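Side-chain contacts in ParB domain protein nuclease (PDB 5K5D), which probably acts in archaeal DNA segregation as a pNOB8-like ParB protein with a ParB-type N-terminal domain: residues 23-28 with 56-61; 95-100 with 113-118; 107-112 with 185-190; 121-126 with 174-179. The protein carries 4 engineered substitutions. All coordinates share one frame; numbering follows the deposited sequence.

Overall arrangement
Contact 1 comes first along the chain: it closes a loop between the short helix 23-26 and edge strand 59-61, both in the ParB-like N-terminal region. Contact 2 follows, pairing helix 90-99 with helix 109-128, which next takes part in every remaining contact. Contact 3 opens at the start of helix 109-128, within the loop of contact 2, and shuts far along the chain at 185-190, so the two cross. Contact 4 falls wholly within that long loop and sets helix 109-128 against helix 170-180. Side chains join the sites: Glu-24 of contact 1 forms a salt bridge with Arg-122 of contact 4, while Phe-116 of contact 2 touches Leu-187 of contact 3.

Contact 1 of 4, residues 23-28 with 56-61; sequences DEFKTM and NYVLID. Engineered in segment 23-28: Met-28 (natural residue Leu).
Phe-25 packs against the backbone of edge strand 59-61, a buried packing contact of an aromatic side chain on strand backbone, between a short helix and the margin of the mixed sheet in the ParB-like N-terminal region. Its CG lies anti to the carbonyl carbon and beside the backbone N (chi1 -59°), which sets the ring beside the strand. Ring atom CD1 comes 3.5 Å from Leu-59 O, the oxygen lying near the ring plane, at the edge; that oxygen also accepts a hydrogen bond from Tyr-63 OH. Further along the same edge, CE1 of Phe-25 meets CG1 of Val-58 at 4.4 Å. At the base of the side chain, Phe-25 CB sits 3.7 Å from Ile-60 O. Ile-60 and Asp-61 both face Ile-52 on the adjacent strand 51-53, forming a classic beta bulge. Phe-25 also touches Tyr-63 of helix 63-71 and Ala-93 of helix 90-99, and Ile-97 of the latter helix meets both Phe-25 and Ile-60.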
loop_
_atom_site.group_PDB
_atom_site.type_symbol
_atom_site.label_atom_id
_atom_site.label_comp_id
_atom_site.label_asym_id
_atom_site.label_seq_id
_atom_site.Cartn_x
_atom_site.Cartn_y
_atom_site.Cartn_z
ATOM N N ASP B 23 -4.962 10.492 12.632
ATOM C CA ASP B 23 -5.118 9.061 12.860
ATOM C C ASP B 23 -5.015 8.236 11.581
ATOM O O ASP B 23 -4.649 7.062 11.623
ATOM C CB ASP B 23 -6.417 8.761 13.600
ATOM C CG ASP B 23 -6.203 7.842 14.780
ATOM O OD1 ASP B 23 -6.348 6.611 14.611
ATOM O OD2 ASP B 23 -5.864 8.353 15.871
ATOM N N GLU B 24 -5.321 8.852 10.444
ATOM C CA GLU B 24 -5.196 8.154 9.175
ATOM C C GLU B 24 -3.729 7.982 8.812
ATOM O O GLU B 24 -3.295 6.886 8.466
ATOM C CB GLU B 24 -5.924 8.896 8.054
ATOM C CG GLU B 24 -6.079 8.059 6.794
ATOM C CD GLU B 24 -6.040 8.884 5.526
ATOM O OE1 GLU B 24 -5.206 9.809 5.445
ATOM O OE2 GLU B 24 -6.843 8.610 4.610
ATOM N N PHE B 25 -2.969 9.070 8.882
ATOM C CA PHE B 25 -1.547 9.011 8.570
ATOM C C PHE B 25 -0.849 8.108 9.567
ATOM O O PHE B 25 0.122 7.426 9.237
ATOM C CB PHE B 25 -0.927 10.406 8.603
ATOM C CG PHE B 25 -1.562 11.371 7.646
ATOM C CD1 PHE B 25 -1.546 12.735 7.898
ATOM C CD2 PHE B 25 -2.183 10.914 6.492
ATOM C CE1 PHE B 25 -2.136 13.625 7.017
ATOM C CE2 PHE B 25 -2.774 11.799 5.607
ATOM C CZ PHE B 25 -2.753 13.155 5.870
ATOM N N LYS B 26 -1.366 8.103 10.789
ATOM C CA LYS B 26 -0.798 7.310 11.871
ATOM C C LYS B 26 -0.843 5.821 11.562
ATOM O O LYS B 26 -0.011 5.056 12.046
ATOM C CB LYS B 26 -1.543 7.587 13.174
ATOM C CG LYS B 26 -1.069 6.758 14.355
ATOM C CD LYS B 26 -1.841 7.132 15.611
ATOM C CE LYS B 26 -1.251 6.471 16.844
ATOM N NZ LYS B 26 -1.961 6.896 18.082
ATOM N N THR B 27 -1.807 5.414 10.743
ATOM C CA THR B 27 -2.003 4.002 10.453
ATOM C C THR B 27 -1.781 3.651 8.989
ATOM O O THR B 27 -2.053 2.527 8.577
ATOM C CB THR B 27 -3.411 3.538 10.864
ATOM O OG1 THR B 27 -4.392 4.196 10.051
ATOM C CG2 THR B 27 -3.662 3.850 12.338
HETATM N N MSE B 28 -1.282 4.605 8.207
HETATM C CA MSE B 28 -0.999 4.369 6.791
HETATM C C MSE B 28 -0.022 3.219 6.577
HETATM O O MSE B 28 -0.293 2.294 5.806
HETATM C CB MSE B 28 -0.445 5.631 6.125
HETATM C CG MSE B 28 -1.508 6.599 5.631
HETATM SE SE MSE B 28 -2.737 5.774 4.355
HETATM C CE MSE B 28 -1.439 4.869 3.228
ATOM N N ASN B 56 0.359 23.283 9.400
ATOM C CA ASN B 56 -0.218 23.408 10.734
ATOM C C ASN B 56 0.348 22.385 11.710
ATOM O O ASN B 56 -0.244 22.115 12.755
ATOM C CB ASN B 56 -1.739 23.250 10.675
ATOM C CG ASN B 56 -2.400 24.295 9.798
ATOM O OD1 ASN B 56 -2.012 25.464 9.808
ATOM N ND2 ASN B 56 -3.389 23.872 9.018
ATOM N N TYR B 57 1.497 21.819 11.363
ATOM C CA TYR B 57 2.218 20.933 12.271
ATOM C C TYR B 57 1.472 19.626 12.502
ATOM O O TYR B 57 1.591 19.000 13.555
ATOM C CB TYR B 57 2.532 21.657 13.584
ATOM C CG TYR B 57 3.372 22.896 13.362
ATOM C CD1 TYR B 57 2.782 24.147 13.230
ATOM C CD2 TYR B 57 4.754 22.807 13.248
ATOM C CE1 TYR B 57 3.546 25.276 13.008
ATOM C CE2 TYR B 57 5.526 23.929 13.026
ATOM C CZ TYR B 57 4.918 25.160 12.905
ATOM O OH TYR B 57 5.686 26.277 12.680
ATOM N N VAL B 58 0.695 19.224 11.503
ATOM C CA VAL B 58 0.110 17.896 11.476
ATOM C C VAL B 58 1.179 16.918 11.001
ATOM O O VAL B 58 1.738 17.073 9.911
ATOM C CB VAL B 58 -1.114 17.828 10.533
ATOM C CG1 VAL B 58 -1.594 16.394 10.377
ATOM C CG2 VAL B 58 -2.233 18.715 11.044
ATOM N N LEU B 59 1.470 15.926 11.835
ATOM C CA LEU B 59 2.465 14.912 11.523
ATOM C C LEU B 59 2.021 14.103 10.308
ATOM O O LEU B 59 0.907 13.576 10.267
ATOM C CB LEU B 59 2.645 13.981 12.722
ATOM C CG LEU B 59 4.057 13.538 13.109
ATOM C CD1 LEU B 59 4.069 12.056 13.455
ATOM C CD2 LEU B 59 5.056 13.841 12.009
ATOM N N ILE B 60 2.893 14.005 9.314
ATOM C CA ILE B 60 2.578 13.249 8.112
ATOM C C ILE B 60 3.305 11.921 8.142
ATOM O O ILE B 60 2.713 10.864 7.926
ATOM C CB ILE B 60 2.977 14.026 6.842
ATOM C CG1 ILE B 60 2.083 15.253 6.677
ATOM C CG2 ILE B 60 2.890 13.133 5.612
ATOM C CD1 ILE B 60 2.432 16.091 5.470
ATOM N N ASP B 61 4.598 11.995 8.425
ATOM C CA ASP B 61 5.449 10.821 8.492
ATOM C C ASP B 61 6.356 10.876 9.718
ATOM O O ASP B 61 7.005 11.889 9.974
ATOM C CB ASP B 61 6.317 10.737 7.243
ATOM C CG ASP B 61 7.087 9.449 7.168
ATOM O OD1 ASP B 61 6.449 8.381 7.269
ATOM O OD2 ASP B 61 8.327 9.500 7.018
#

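Contact 2 of 4, residues 95-100 with 113-118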
loop_
_atom_site.group_PDB
_atom_site.type_symbol
_atom_site.label_atom_id
_atom_site.label_comp_id
_atom_site.label_asym_id
_atom_site.label_seq_id
_atom_site.Cartn_x
_atom_site.Cartn_y
_atom_site.Cartn_z
ATOM N N GLU B 95 1.537 11.497 -0.923
ATOM C CA GLU B 95 2.737 11.337 -1.738
ATOM C C GLU B 95 3.988 11.293 -0.878
ATOM O O GLU B 95 4.887 10.486 -1.117
ATOM C CB GLU B 95 2.824 12.436 -2.800
ATOM C CG GLU B 95 1.813 12.237 -3.919
ATOM C CD GLU B 95 1.389 13.531 -4.584
ATOM O OE1 GLU B 95 2.175 14.504 -4.574
ATOM O OE2 GLU B 95 0.259 13.571 -5.115
ATOM N N LEU B 96 4.031 12.154 0.134
ATOM C CA LEU B 96 5.144 12.174 1.073
ATOM C C LEU B 96 5.284 10.845 1.805
ATOM O O LEU B 96 6.380 10.307 1.911
ATOM C CB LEU B 96 4.989 13.323 2.066
ATOM C CG LEU B 96 5.193 14.699 1.436
ATOM C CD1 LEU B 96 4.953 15.805 2.452
ATOM C CD2 LEU B 96 6.596 14.789 0.848
ATOM N N ILE B 97 4.171 10.314 2.299
ATOM C CA ILE B 97 4.198 9.055 3.031
ATOM C C ILE B 97 4.735 7.928 2.159
ATOM O O ILE B 97 5.427 7.034 2.645
ATOM C CB ILE B 97 2.806 8.666 3.561
ATOM C CG1 ILE B 97 2.361 9.622 4.673
ATOM C CG2 ILE B 97 2.820 7.233 4.086
ATOM C CD1 ILE B 97 0.899 9.462 5.064
ATOM N N TRP B 98 4.415 7.971 0.869
ATOM C CA TRP B 98 4.901 6.948 -0.048
ATOM C C TRP B 98 6.372 7.154 -0.361
ATOM O O TRP B 98 7.146 6.199 -0.444
ATOM C CB TRP B 98 4.102 6.946 -1.347
ATOM C CG TRP B 98 4.658 5.999 -2.366
ATOM C CD1 TRP B 98 5.214 6.319 -3.570
ATOM C CD2 TRP B 98 4.731 4.571 -2.260
ATOM N NE1 TRP B 98 5.616 5.180 -4.225
ATOM C CE2 TRP B 98 5.330 4.097 -3.440
ATOM C CE3 TRP B 98 4.333 3.655 -1.281
ATOM C CZ2 TRP B 98 5.546 2.738 -3.671
ATOM C CZ3 TRP B 98 4.552 2.310 -1.513
ATOM C CH2 TRP B 98 5.153 1.863 -2.698
ATOM N N THR B 99 6.753 8.411 -0.545
ATOM C CA THR B 99 8.132 8.739 -0.855
ATOM C C THR B 99 9.060 8.278 0.251
ATOM O O THR B 99 10.130 7.741 -0.021
ATOM C CB THR B 99 8.327 10.244 -1.080
ATOM O OG1 THR B 99 7.756 10.615 -2.340
ATOM C CG2 THR B 99 9.810 10.579 -1.091
ATOM N N PHE B 100 8.644 8.472 1.497
ATOM C CA PHE B 100 9.504 8.160 2.630
ATOM C C PHE B 100 9.326 6.753 3.180
ATOM O O PHE B 100 9.924 6.408 4.200
ATOM C CB PHE B 100 9.333 9.197 3.742
ATOM C CG PHE B 100 9.886 10.542 3.388
ATOM C CD1 PHE B 100 9.046 11.619 3.158
ATOM C CD2 PHE B 100 11.254 10.722 3.253
ATOM C CE1 PHE B 100 9.564 12.860 2.816
ATOM C CE2 PHE B 100 11.781 11.959 2.910
ATOM C CZ PHE B 100 10.934 13.029 2.690
ATOM N N LEU B 113 3.722 -3.214 -0.671
ATOM C CA LEU B 113 2.636 -3.387 -1.625
ATOM C C LEU B 113 1.312 -2.965 -0.996
ATOM O O LEU B 113 0.486 -2.318 -1.635
ATOM C CB LEU B 113 2.559 -4.844 -2.080
ATOM C CG LEU B 113 3.350 -5.224 -3.331
ATOM C CD1 LEU B 113 3.484 -6.742 -3.465
ATOM C CD2 LEU B 113 2.698 -4.621 -4.566
ATOM N N ALA B 114 1.116 -3.337 0.263
ATOM C CA ALA B 114 -0.088 -2.966 0.989
ATOM C C ALA B 114 -0.154 -1.456 1.169
ATOM O O ALA B 114 -1.228 -0.862 1.086
ATOM C CB ALA B 114 -0.144 -3.676 2.340
ATOM N N LEU B 115 0.997 -0.839 1.410
ATOM C CA LEU B 115 1.067 0.614 1.503
ATOM C C LEU B 115 0.803 1.228 0.134
ATOM O O LEU B 115 0.061 2.201 0.007
ATOM C CB LEU B 115 2.436 1.058 2.022
ATOM C CG LEU B 115 2.748 2.559 1.990
ATOM C CD1 LEU B 115 1.745 3.360 2.803
ATOM C CD2 LEU B 115 4.163 2.815 2.492
ATOM N N PHE B 116 1.411 0.638 -0.888
ATOM C CA PHE B 116 1.276 1.127 -2.249
ATOM C C PHE B 116 -0.192 1.200 -2.654
ATOM O O PHE B 116 -0.652 2.221 -3.165
ATOM C CB PHE B 116 2.036 0.223 -3.217
ATOM C CG PHE B 116 2.493 0.923 -4.459
ATOM C CD1 PHE B 116 2.372 2.299 -4.575
ATOM C CD2 PHE B 116 3.043 0.208 -5.513
ATOM C CE1 PHE B 116 2.792 2.950 -5.717
ATOM C CE2 PHE B 116 3.468 0.856 -6.662
ATOM C CZ PHE B 116 3.342 2.229 -6.764
ATOM N N GLN B 117 -0.920 0.112 -2.421
ATOM C CA GLN B 117 -2.347 0.089 -2.712
ATOM C C GLN B 117 -3.112 1.129 -1.895
ATOM O O GLN B 117 -3.969 1.830 -2.430
ATOM C CB GLN B 117 -2.941 -1.303 -2.471
ATOM C CG GLN B 117 -4.451 -1.345 -2.637
ATOM C CD GLN B 117 -5.039 -2.709 -2.347
ATOM O OE1 GLN B 117 -4.360 -3.728 -2.455
ATOM N NE2 GLN B 117 -6.313 -2.733 -1.968
ATOM N N LYS B 118 -2.806 1.222 -0.602
ATOM C CA LYS B 118 -3.486 2.180 0.267
ATOM C C LYS B 118 -3.314 3.580 -0.285
ATOM O O LYS B 118 -4.242 4.385 -0.277
ATOM C CB LYS B 118 -2.940 2.126 1.691
ATOM C CG LYS B 118 -3.472 0.988 2.528
ATOM C CD LYS B 118 -2.913 1.067 3.933
ATOM C CE LYS B 118 -3.175 -0.210 4.709
ATOM N NZ LYS B 118 -2.562 -0.158 6.065
#
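With CG trans to the backbone N in both residues (chi1 174° in Trp-98, -153° in Phe-116), the two aromatic side chains reach into the interface between helices 90-99 and 109-128 and lie flat on one another. The six-membered ring of Trp-98 and the Phe-116 ring form an offset stack, centroids 4.1 Å apart and planes only 3° from parallel. The overlap lies toward the rims: Trp-98 CH2 approaches Phe-116 CG to 3.3 Å, while CZ2 lies over the CD1-CE1 side of the phenyl ring. Leu-115 approaches the indole at its edge, in plane, its CG 3.8 Å from Trp-98 CE3. The neighbouring Ile-97 meets the same leucine, CG2 4.2 Å from Leu-115 CD1. The helix segments run almost antiparallel, with axes 10.4 Å apart, a spacing that the large rings span. The indole NE1 donates to Leu-180 O, beyond the two segments, which ties the end of helix 170-180 to this pair and helps fix the rotation of the ring. An alanine at Trp-98 is likely to leave one face of Phe-116 without its stacking partner, open a gap beside Leu-115 and deprive Leu-180 O of its donor. Across the interface itself the attraction is therefore dispersion and apolar burial, with the indole's single polar atom satisfied outside it.

Contact 3 of 4, residues 107-112 with 185-190; sequences LDKNER and KALSES
Arg-112 turns the edge of its guanidinium to the loop carbonyl of Ala-186. NH1 donates to Ala-186 O at 3.2 Å with an N-H...O angle of 152°; the oxygen lies in the guanidinium plane, and the donor arrives in the carbonyl plane on a lone pair. CG of Arg-112 stands between the backbone N and carbonyl carbon (chi1 70°), and a bend at chi3 (55°) brings the terminal group to this oxygen, with CD also 3.8 Å from Ala-186 O. The other terminal nitrogen, NH2, makes a weak hydrogen bond to Arg-104 O. One turn earlier, the extended Lys-109 bends only at its end and crosses Leu-187 at a slant, NZ 3.9 Å from methyl CD2; its charge is met by Asp-191 in a salt bridge. A leucine in place of Arg-112 would probably leave Ala-186 O without this donor and let the loop shift against the helix. Asp-108 and Glu-111 form a capping box at the start of helix 109-128, Glu-111 OE2 accepting from Asp-108 N. Ser-188 caps helix 189-201 through Asp-191 N, and Leu-187 reaches Leu-113 and Phe-116 farther along helix 109-128, so the contact joins the beginnings of two helices.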
loop_
_atom_site.group_PDB
_atom_site.type_symbol
_atom_site.label_atom_id
_atom_site.label_comp_id
_atom_site.label_asym_id
_atom_site.label_seq_id
_atom_site.Cartn_x
_atom_site.Cartn_y
_atom_site.Cartn_z
ATOM N N LEU B 107 10.802 -2.597 5.490
ATOM C CA LEU B 107 9.515 -3.125 5.044
ATOM C C LEU B 107 9.681 -4.221 3.988
ATOM O O LEU B 107 10.308 -4.001 2.950
ATOM C CB LEU B 107 8.631 -1.999 4.497
ATOM C CG LEU B 107 7.891 -1.103 5.496
ATOM C CD1 LEU B 107 8.802 -0.660 6.629
ATOM C CD2 LEU B 107 7.288 0.103 4.783
ATOM N N ASP B 108 9.116 -5.397 4.251
ATOM C CA ASP B 108 9.167 -6.482 3.274
ATOM C C ASP B 108 8.340 -6.144 2.032
ATOM O O ASP B 108 7.642 -5.131 2.004
ATOM C CB ASP B 108 8.681 -7.791 3.901
ATOM C CG ASP B 108 7.192 -8.008 3.717
ATOM O OD1 ASP B 108 6.568 -7.230 2.963
ATOM O OD2 ASP B 108 6.649 -8.953 4.325
ATOM N N LYS B 109 8.431 -6.983 1.006
ATOM C CA LYS B 109 7.784 -6.695 -0.273
ATOM C C LYS B 109 6.262 -6.593 -0.138
ATOM O O LYS B 109 5.620 -5.815 -0.844
ATOM C CB LYS B 109 8.168 -7.755 -1.314
ATOM C CG LYS B 109 7.862 -7.377 -2.760
ATOM C CD LYS B 109 8.416 -8.419 -3.724
ATOM C CE LYS B 109 8.190 -8.022 -5.175
ATOM N NZ LYS B 109 6.758 -7.735 -5.448
ATOM N N ASN B 110 5.697 -7.372 0.781
ATOM C CA ASN B 110 4.249 -7.431 0.969
ATOM C C ASN B 110 3.686 -6.266 1.776
ATOM O O ASN B 110 2.520 -5.900 1.629
ATOM C CB ASN B 110 3.848 -8.755 1.622
ATOM C CG ASN B 110 4.001 -9.937 0.685
ATOM O OD1 ASN B 110 5.104 -10.445 0.485
ATOM N ND2 ASN B 110 2.892 -10.380 0.103
ATOM N N GLU B 111 4.517 -5.692 2.634
ATOM C CA GLU B 111 4.095 -4.578 3.465
ATOM C C GLU B 111 4.114 -3.285 2.661
ATOM O O GLU B 111 3.292 -2.396 2.881
ATOM C CB GLU B 111 4.994 -4.459 4.698
ATOM C CG GLU B 111 4.851 -5.613 5.669
ATOM C CD GLU B 111 6.009 -5.711 6.647
ATOM O OE1 GLU B 111 5.843 -6.352 7.709
ATOM O OE2 GLU B 111 7.087 -5.152 6.354
ATOM N N ARG B 112 5.053 -3.181 1.726
ATOM C CA ARG B 112 5.136 -1.995 0.880
ATOM C C ARG B 112 4.052 -2.018 -0.195
ATOM O O ARG B 112 3.532 -0.975 -0.585
ATOM C CB ARG B 112 6.519 -1.865 0.243
ATOM C CG ARG B 112 6.820 -2.894 -0.822
ATOM C CD ARG B 112 8.106 -2.546 -1.555
ATOM N NE ARG B 112 9.228 -2.376 -0.637
ATOM C CZ ARG B 112 10.455 -2.042 -1.016
ATOM N NH1 ARG B 112 10.720 -1.841 -2.301
ATOM N NH2 ARG B 112 11.417 -1.908 -0.113
ATOM N N LYS B 185 11.858 2.177 -8.470
ATOM C CA LYS B 185 12.667 1.912 -7.287
ATOM C C LYS B 185 11.892 1.140 -6.216
ATOM O O LYS B 185 12.486 0.551 -5.314
ATOM C CB LYS B 185 13.231 3.216 -6.716
ATOM C CG LYS B 185 14.300 3.860 -7.589
ATOM C CD LYS B 185 14.732 5.210 -7.037
ATOM C CE LYS B 185 16.010 5.694 -7.702
ATOM N NZ LYS B 185 17.170 4.810 -7.382
ATOM N N ALA B 186 10.567 1.142 -6.324
ATOM C CA ALA B 186 9.717 0.452 -5.362
ATOM C C ALA B 186 9.250 -0.899 -5.899
ATOM O O ALA B 186 9.222 -1.896 -5.176
ATOM C CB ALA B 186 8.527 1.316 -5.005
ATOM N N LEU B 187 8.877 -0.918 -7.174
ATOM C CA LEU B 187 8.439 -2.139 -7.835
ATOM C C LEU B 187 8.892 -2.147 -9.283
ATOM O O LEU B 187 9.493 -1.186 -9.760
ATOM C CB LEU B 187 6.919 -2.271 -7.776
ATOM C CG LEU B 187 6.292 -2.530 -6.409
ATOM C CD1 LEU B 187 4.780 -2.560 -6.533
ATOM C CD2 LEU B 187 6.812 -3.831 -5.819
ATOM N N SER B 188 8.593 -3.235 -9.983
ATOM C CA SER B 188 8.977 -3.368 -11.378
ATOM C C SER B 188 7.798 -3.047 -12.281
ATOM O O SER B 188 6.671 -2.889 -11.814
ATOM C CB SER B 188 9.480 -4.783 -11.663
ATOM O OG SER B 188 8.430 -5.731 -11.562
ATOM N N GLU B 189 8.067 -2.952 -13.577
ATOM C CA GLU B 189 7.028 -2.660 -14.549
ATOM C C GLU B 189 5.926 -3.716 -14.471
ATOM O O GLU B 189 4.748 -3.384 -14.335
ATOM C CB GLU B 189 7.623 -2.613 -15.958
ATOM C CG GLU B 189 6.786 -1.848 -16.981
ATOM C CD GLU B 189 6.987 -0.345 -16.902
ATOM O OE1 GLU B 189 6.186 0.393 -17.517
ATOM O OE2 GLU B 189 7.946 0.101 -16.235
ATOM N N SER B 190 6.318 -4.985 -14.539
ATOM C CA SER B 190 5.368 -6.099 -14.557
ATOM C C SER B 190 4.656 -6.276 -13.219
ATOM O O SER B 190 3.489 -6.666 -13.175
ATOM C CB SER B 190 6.073 -7.400 -14.945
ATOM O OG SER B 190 7.019 -7.775 -13.959
#

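Contact 4 of 4, residues 121-126 with 174-179; sequences DRIAKM and ERILKE. Engineered in segment 121-126: Met-126 (natural residue Ile).
Ile-176 directs its two branches at neighbouring residues of helix 109-128: methyl CD1 lies over the backbone of Ala-124, 4.0 Å from CA, and CG2 meets Ile-123. The Ala-124 methyl CB lies alongside, 4.2 Å from Ile-176 CD1. Beside it, the CG2 methyls of Ile-123 and Ile-176 meet at 4.1 Å. In both isoleucines CG2 is anti to the backbone N, while CG1 lies beside it; a chi2 of -170° extends the Ile-176 chain, so that CD1 reaches Ala-124. This is plain apolar helix-helix packing between helix 109-128 and the middle and C-terminal part of helix 170-180, the helix that follows the two-stranded sheet 159-161/167-169. Ala-124 and Ile-176 have the nearest CA atoms, 7.7 Å apart. Around this apolar patch, Asp-121 forms a salt bridge with Arg-199 and a hydrogen bond with Tyr-173 OH. Ile-123 also touches Asp-91 and Glu-95 of helix 90-99, and Leu-177, next to Ile-176, packs on Phe-116 and Ala-120.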
loop_
_atom_site.group_PDB
_atom_site.type_symbol
_atom_site.label_atom_id
_atom_site.label_comp_id
_atom_site.label_asym_id
_atom_site.label_seq_id
_atom_site.Cartn_x
_atom_site.Cartn_y
_atom_site.Cartn_z
ATOM N N ASP B 121 -5.127 3.947 -3.999
ATOM C CA ASP B 121 -6.563 4.047 -3.757
ATOM C C ASP B 121 -6.968 5.448 -3.311
ATOM O O ASP B 121 -8.021 5.945 -3.710
ATOM C CB ASP B 121 -6.997 3.035 -2.689
ATOM C CG ASP B 121 -7.115 1.618 -3.229
ATOM O OD1 ASP B 121 -6.587 1.335 -4.328
ATOM O OD2 ASP B 121 -7.735 0.781 -2.545
ATOM N N ARG B 122 -6.144 6.075 -2.471
ATOM C CA ARG B 122 -6.428 7.427 -1.993
ATOM C C ARG B 122 -6.331 8.411 -3.146
ATOM O O ARG B 122 -7.216 9.247 -3.344
ATOM C CB ARG B 122 -5.451 7.856 -0.897
ATOM C CG ARG B 122 -5.361 6.936 0.309
ATOM C CD ARG B 122 -6.711 6.690 0.948
ATOM N NE ARG B 122 -6.578 6.370 2.368
ATOM C CZ ARG B 122 -6.267 5.170 2.850
ATOM N NH1 ARG B 122 -6.045 4.153 2.024
ATOM N NH2 ARG B 122 -6.176 4.987 4.160
ATOM N N ILE B 123 -5.243 8.306 -3.902
ATOM C CA ILE B 123 -5.002 9.200 -5.025
ATOM C C ILE B 123 -6.109 9.081 -6.071
ATOM O O ILE B 123 -6.455 10.056 -6.740
ATOM C CB ILE B 123 -3.636 8.919 -5.687
ATOM C CG1 ILE B 123 -2.495 9.237 -4.718
ATOM C CG2 ILE B 123 -3.488 9.716 -6.972
ATOM C CD1 ILE B 123 -2.411 10.686 -4.333
ATOM N N ALA B 124 -6.667 7.883 -6.205
ATOM C CA ALA B 124 -7.730 7.645 -7.174
ATOM C C ALA B 124 -8.980 8.438 -6.813
ATOM O O ALA B 124 -9.595 9.064 -7.674
ATOM C CB ALA B 124 -8.047 6.160 -7.266
ATOM N N LYS B 125 -9.347 8.410 -5.535
ATOM C CA LYS B 125 -10.502 9.151 -5.047
ATOM C C LYS B 125 -10.265 10.655 -5.144
ATOM O O LYS B 125 -11.194 11.426 -5.380
ATOM C CB LYS B 125 -10.809 8.764 -3.604
ATOM C CG LYS B 125 -11.020 7.273 -3.382
ATOM C CD LYS B 125 -11.289 6.998 -1.913
ATOM C CE LYS B 125 -11.551 5.527 -1.638
ATOM N NZ LYS B 125 -11.778 5.301 -0.182
HETATM N N MSE B 126 -9.013 11.063 -4.958
HETATM C CA MSE B 126 -8.625 12.468 -5.064
HETATM C C MSE B 126 -8.763 12.994 -6.490
HETATM O O MSE B 126 -8.821 14.202 -6.716
HETATM C CB MSE B 126 -7.180 12.657 -4.592
HETATM C CG MSE B 126 -6.988 12.611 -3.085
HETATM SE SE MSE B 126 -7.577 14.247 -2.195
HETATM C CE MSE B 126 -8.876 13.470 -0.961
ATOM N N GLU B 174 -3.183 1.556 -12.993
ATOM C CA GLU B 174 -1.798 1.238 -13.309
ATOM C C GLU B 174 -0.985 2.493 -13.613
ATOM O O GLU B 174 0.176 2.599 -13.219
ATOM C CB GLU B 174 -1.723 0.272 -14.491
ATOM C CG GLU B 174 -0.310 -0.115 -14.877
ATOM C CD GLU B 174 -0.270 -0.973 -16.125
ATOM O OE1 GLU B 174 0.580 -0.710 -17.003
ATOM O OE2 GLU B 174 -1.091 -1.909 -16.228
ATOM N N ARG B 175 -1.593 3.438 -14.322
ATOM C CA ARG B 175 -0.902 4.672 -14.672
ATOM C C ARG B 175 -0.611 5.455 -13.403
ATOM O O ARG B 175 0.426 6.107 -13.281
ATOM C CB ARG B 175 -1.737 5.511 -15.642
ATOM C CG ARG B 175 -2.423 6.713 -15.008
ATOM C CD ARG B 175 -3.255 7.487 -16.024
ATOM N NE ARG B 175 -4.188 6.619 -16.739
ATOM C CZ ARG B 175 -5.402 6.987 -17.137
ATOM N NH1 ARG B 175 -5.842 8.212 -16.883
ATOM N NH2 ARG B 175 -6.178 6.129 -17.785
ATOM N N ILE B 176 -1.539 5.377 -12.454
ATOM C CA ILE B 176 -1.368 6.026 -11.164
ATOM C C ILE B 176 -0.163 5.448 -10.427
ATOM O O ILE B 176 0.625 6.184 -9.838
ATOM C CB ILE B 176 -2.629 5.885 -10.301
ATOM C CG1 ILE B 176 -3.756 6.736 -10.890
ATOM C CG2 ILE B 176 -2.338 6.288 -8.869
ATOM C CD1 ILE B 176 -4.961 6.866 -9.994
ATOM N N LEU B 177 -0.023 4.126 -10.477
ATOM C CA LEU B 177 1.123 3.452 -9.884
ATOM C C LEU B 177 2.420 3.977 -10.472
ATOM O O LEU B 177 3.349 4.326 -9.740
ATOM C CB LEU B 177 1.042 1.946 -10.116
ATOM C CG LEU B 177 -0.193 1.254 -9.551
ATOM C CD1 LEU B 177 -0.161 -0.240 -9.861
ATOM C CD2 LEU B 177 -0.284 1.511 -8.058
ATOM N N LYS B 178 2.484 4.024 -11.801
ATOM C CA LYS B 178 3.688 4.484 -12.481
ATOM C C LYS B 178 4.071 5.885 -12.021
ATOM O O LYS B 178 5.235 6.152 -11.730
ATOM C CB LYS B 178 3.521 4.429 -14.003
ATOM C CG LYS B 178 3.605 3.023 -14.580
ATOM C CD LYS B 178 3.663 3.037 -16.102
ATOM C CE LYS B 178 2.431 3.707 -16.701
ATOM N NZ LYS B 178 2.414 3.639 -18.193
ATOM N N GLU B 179 3.085 6.771 -11.936
ATOM C CA GLU B 179 3.324 8.137 -11.477
ATOM C C GLU B 179 4.001 8.168 -10.111
ATOM O O GLU B 179 4.857 9.014 -9.853
ATOM C CB GLU B 179 2.011 8.918 -11.422
ATOM C CG GLU B 179 1.353 9.111 -12.777
ATOM C CD GLU B 179 -0.047 9.676 -12.664
ATOM O OE1 GLU B 179 -0.598 9.673 -11.542
ATOM O OE2 GLU B 179 -0.596 10.122 -13.692
#